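Local coordinates for protein 5-oxopent-3-ene-1,2,5-tricarboxylate decarboxylase (Exiguobacterium antarcticum B7, PDB 6IYM) that belongs to the fumarylacetoacetate hydrolase family, has a chain rich in beta strands, and binds a magnesium ion through acidic side chains, at residues Asn142-Val147 and Arg216-Ile221; Val31-Asp34 and Glu38-Val41. All coordinates share one frame; numbering follows the deposited sequence.

Contact 1 of 2, residues Asn142-Val147 and Arg216-Ile221; sequences NALEHV and RDVVTI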
# COMPACT_ATOMS: atom_id res chain seq x y z
N ASN A 142 24.96 0.37 -5.46
CA ASN A 142 24.48 0.10 -4.07
C ASN A 142 23.17 -0.71 -4.08
O ASN A 142 22.83 -1.20 -3.01
CB ASN A 142 24.37 1.38 -3.23
CG ASN A 142 23.28 2.36 -3.64
OD1 ASN A 142 22.39 2.08 -4.43
ND2 ASN A 142 23.33 3.55 -3.07
N ALA A 143 22.44 -0.81 -5.19
CA ALA A 143 21.09 -1.45 -5.25
C ALA A 143 21.05 -2.72 -4.39
O ALA A 143 20.28 -2.74 -3.41
CB ALA A 143 20.73 -1.81 -6.66
N LEU A 144 21.85 -3.72 -4.77
CA LEU A 144 21.78 -5.11 -4.26
C LEU A 144 22.18 -5.13 -2.79
O LEU A 144 21.76 -6.06 -2.04
CB LEU A 144 22.67 -6.00 -5.13
CG LEU A 144 22.16 -6.31 -6.53
CD1 LEU A 144 23.14 -7.23 -7.26
CD2 LEU A 144 20.78 -6.95 -6.48
N GLU A 145 22.92 -4.11 -2.36
CA GLU A 145 23.28 -3.91 -0.94
C GLU A 145 22.00 -3.64 -0.13
O GLU A 145 22.00 -3.95 1.07
CB GLU A 145 24.35 -2.81 -0.82
CG GLU A 145 25.65 -3.32 -0.24
CD GLU A 145 25.54 -3.80 1.21
OE1 GLU A 145 24.71 -3.25 1.96
OE2 GLU A 145 26.29 -4.74 1.59
N HIS A 146 20.95 -3.09 -0.73
CA HIS A 146 19.65 -2.87 -0.04
C HIS A 146 18.71 -4.09 -0.14
O HIS A 146 17.57 -3.97 0.32
CB HIS A 146 18.99 -1.59 -0.57
CG HIS A 146 19.74 -0.35 -0.26
ND1 HIS A 146 20.87 0.04 -0.99
CD2 HIS A 146 19.53 0.62 0.66
CE1 HIS A 146 21.31 1.19 -0.51
NE2 HIS A 146 20.51 1.55 0.49
N VAL A 147 19.13 -5.21 -0.74
CA VAL A 147 18.26 -6.41 -0.94
C VAL A 147 18.60 -7.42 0.16
O VAL A 147 19.77 -7.80 0.32
CB VAL A 147 18.40 -6.98 -2.37
CG1 VAL A 147 17.64 -8.30 -2.54
CG2 VAL A 147 17.93 -6.00 -3.44
N ARG A 216 13.16 -4.88 -17.64
CA ARG A 216 13.96 -4.23 -16.56
C ARG A 216 14.43 -5.27 -15.54
O ARG A 216 13.58 -5.85 -14.83
CB ARG A 216 13.13 -3.11 -15.91
CG ARG A 216 12.96 -1.89 -16.81
CD ARG A 216 11.66 -1.15 -16.63
NE ARG A 216 11.52 -0.03 -17.56
CZ ARG A 216 10.76 -0.01 -18.65
NH1 ARG A 216 10.06 -1.07 -19.01
NH2 ARG A 216 10.74 1.08 -19.40
N ASP A 217 15.75 -5.50 -15.45
CA ASP A 217 16.38 -6.47 -14.53
C ASP A 217 16.22 -5.98 -13.08
O ASP A 217 15.63 -4.89 -12.86
CB ASP A 217 17.82 -6.78 -14.95
CG ASP A 217 18.83 -5.69 -14.61
OD1 ASP A 217 18.38 -4.56 -14.35
OD2 ASP A 217 20.04 -6.00 -14.59
N VAL A 218 16.66 -6.78 -12.11
CA VAL A 218 16.44 -6.49 -10.67
C VAL A 218 17.07 -5.12 -10.35
O VAL A 218 16.35 -4.21 -9.88
CB VAL A 218 16.97 -7.65 -9.80
CG1 VAL A 218 17.10 -7.27 -8.32
CG2 VAL A 218 16.10 -8.88 -9.97
N VAL A 219 18.35 -4.92 -10.67
CA VAL A 219 19.06 -3.64 -10.36
C VAL A 219 18.30 -2.46 -10.99
O VAL A 219 18.04 -1.50 -10.25
CB VAL A 219 20.55 -3.68 -10.71
CG1 VAL A 219 21.18 -2.30 -10.74
CG2 VAL A 219 21.31 -4.55 -9.71
N THR A 220 17.86 -2.53 -12.24
CA THR A 220 17.10 -1.41 -12.89
C THR A 220 15.77 -1.16 -12.18
O THR A 220 15.35 0.00 -12.04
CB THR A 220 16.83 -1.71 -14.37
OG1 THR A 220 18.07 -2.14 -14.92
CG2 THR A 220 16.32 -0.53 -15.16
N ILE A 221 15.07 -2.22 -11.77
CA ILE A 221 13.79 -2.05 -11.02
C ILE A 221 14.11 -1.25 -9.74
O ILE A 221 13.46 -0.23 -9.54
CB ILE A 221 13.13 -3.42 -10.73
CG1 ILE A 221 12.48 -4.00 -12.00
CG2 ILE A 221 12.15 -3.27 -9.59
CD1 ILE A 221 12.22 -5.47 -11.94

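Contact 2 of 2, residues Val31-Asp34 and Glu38-Val41; sequences VYTD and EVIV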
# COMPACT_ATOMS: atom_id res chain seq x y z
N VAL A 31 18.16 -16.49 17.10
CA VAL A 31 17.78 -15.20 16.45
C VAL A 31 16.81 -14.41 17.36
O VAL A 31 16.61 -13.21 17.08
CB VAL A 31 17.22 -15.41 15.03
CG1 VAL A 31 18.19 -16.19 14.16
CG2 VAL A 31 15.86 -16.07 15.00
N TYR A 32 16.24 -15.02 18.41
CA TYR A 32 15.51 -14.34 19.52
C TYR A 32 14.29 -13.58 18.99
O TYR A 32 14.08 -12.43 19.40
CB TYR A 32 16.43 -13.39 20.30
CG TYR A 32 17.62 -14.06 20.94
CD1 TYR A 32 17.48 -14.86 22.06
CD2 TYR A 32 18.89 -13.93 20.39
CE1 TYR A 32 18.56 -15.51 22.62
CE2 TYR A 32 19.99 -14.57 20.95
CZ TYR A 32 19.82 -15.36 22.07
OH TYR A 32 20.89 -16.00 22.62
N THR A 33 13.49 -14.21 18.13
CA THR A 33 12.17 -13.68 17.69
C THR A 33 11.43 -14.73 16.86
O THR A 33 12.10 -15.64 16.35
CB THR A 33 12.37 -12.36 16.92
OG1 THR A 33 11.08 -11.95 16.46
CG2 THR A 33 13.34 -12.47 15.77
N ASP A 34 10.11 -14.60 16.75
CA ASP A 34 9.22 -15.39 15.85
C ASP A 34 8.76 -14.57 14.62
O ASP A 34 7.84 -15.03 13.89
CB ASP A 34 7.97 -15.85 16.62
CG ASP A 34 7.21 -14.64 17.11
OD1 ASP A 34 7.89 -13.63 17.38
OD2 ASP A 34 5.95 -14.68 17.16
N GLU A 38 11.03 -8.92 11.45
CA GLU A 38 11.90 -8.38 12.53
C GLU A 38 13.35 -8.71 12.21
O GLU A 38 14.19 -7.84 12.39
CB GLU A 38 11.51 -8.97 13.88
CG GLU A 38 11.19 -7.92 14.93
CD GLU A 38 10.58 -8.52 16.18
OE1 GLU A 38 9.34 -8.40 16.35
OE2 GLU A 38 11.33 -9.14 16.96
N VAL A 39 13.62 -9.94 11.75
CA VAL A 39 14.99 -10.43 11.40
C VAL A 39 15.54 -9.57 10.25
O VAL A 39 16.71 -9.19 10.31
CB VAL A 39 14.98 -11.92 11.03
CG1 VAL A 39 16.31 -12.38 10.47
CG2 VAL A 39 14.57 -12.79 12.21
N ILE A 40 14.70 -9.25 9.27
CA ILE A 40 15.09 -8.45 8.08
C ILE A 40 15.33 -6.99 8.48
O ILE A 40 16.42 -6.49 8.15
CB ILE A 40 14.03 -8.60 6.97
CG1 ILE A 40 13.94 -10.06 6.51
CG2 ILE A 40 14.35 -7.65 5.82
CD1 ILE A 40 12.59 -10.45 5.94
N VAL A 41 14.37 -6.34 9.16
CA VAL A 41 14.38 -4.89 9.55
C VAL A 41 15.64 -4.59 10.40
O VAL A 41 16.34 -3.61 10.08
CB VAL A 41 13.09 -4.49 10.29
CG1 VAL A 41 13.19 -3.13 10.97
CG2 VAL A 41 11.87 -4.48 9.37

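Contact 1 of 2, residues Asn142-Val147 and Arg216-Ile221
Val219 sets one of its methyls, CG2, against the branch point of Leu144, with CG of Leu144 and CG2 of Val219 3.7 Å apart. The two side chains cross at about a right angle, and the valine methyl faces the leucine fork: Leu144 CD1 and CD2 each lie 4.1 Å from Val219 CG2. With CG anti to its own carbonyl carbon (chi1 -73°), Leu144 swings a chain that leaves the backbone obliquely round to the helix. Its CD2 also reaches Val218, 4.1 Å from CG1 of that residue. Ala143, small enough to let the backbones approach, with CA atoms of Ala143 and Val219 5.9 Å apart, presents CB to both valine methyls, CG1 and CG2 of Val219. No hydrogen bond crosses here; the union is wholly apolar. It joins the start of helix 218-225 to the 3-10 turn 144-146, which ends the connection between antiparallel strands 121-131 and 147-158 of the family domain. On the inner side the packing continues: Ala143 also touches Leu222, one turn further along the helix, while Val218 lies on Ile129 and Tyr150 of the two strands. The outer side is different, polar and more open. There Asp217 is exposed and N-caps the helix, Thr220 N giving its hydrogen to OD1 of Asp217 over 3.0 Å. This suits a short carboxylate, which can fold back to an amide that the first turn leaves without a helical acceptor. At the far side of the 3-10 turn, ND1 of His146 returns to O of Asn142 over 3.1 Å; the oxygen lies close to the ring plane, whereas the nitrogen stands 54° above the carbonyl plane.

Contact 2 of 2, residues Val31-Asp34 and Glu38-Val41
The carboxylate of Glu38 receives the hydroxyl of Thr33 over one of its faces: OG1 of Thr33 donates to OE2 of Glu38 across 2.9 Å, from a direction 68° out of the carboxylate plane. Thr33 CB follows the hydroxyl, 3.4 Å from OE2 of Glu38. The phenol ring of Tyr32 leads away from helix 36-41 and touches Met46. Threonine suits its place because its two branches do different work. The hydroxyl, anti to the backbone N (chi1 176°), reaches the acid and also accepts from Ser35 N, so it is gripped twice; the methyl CG2 lies 3.8 Å from CG2 of Val39. Glu38, extended beyond CG, is long enough to carry its acid from the exposed side of the helix to the loop. Asp34 OD1 and Glu38 OE1, like charges, stay 5.5 Å apart without contact, and the donated hydroxyl would tend to stabilise the charged form of Glu38. Beneath this polar link, buried Val31 approaches Val39 more loosely, the CG2 atoms of Val31 and Val39 being 4.5 Å apart. Tyr32, the first residue past helix 28-31, leaves helical geometry with a positive phi and turns the chain; Ser35 OG then accepts from Glu38 N. The contact thus closes a tight corner between helices 28-31 and 36-41, just after strand 23-26, with Ile40 reaching Tyr66.

In the fold
Along the chain both segments of contact 2 precede those of contact 1, and the two contacts do not touch: their centres are 23 Å apart and their nearest atoms about 7 Å. Both lie well away from the middle of the chain, contact 1 with its centre about 16 Å from the chain centre and contact 2 about 20 Å. Contact 1 is the one linked by topology to the metal site. Its 142-147 segment ends the connection between strand 121-131, which supplies Glu124 and Glu126 to the magnesium ion, and strand 147-158, which supplies Asp155. Contact 2 belongs to the N-terminal part, and none of its residues binds the metal.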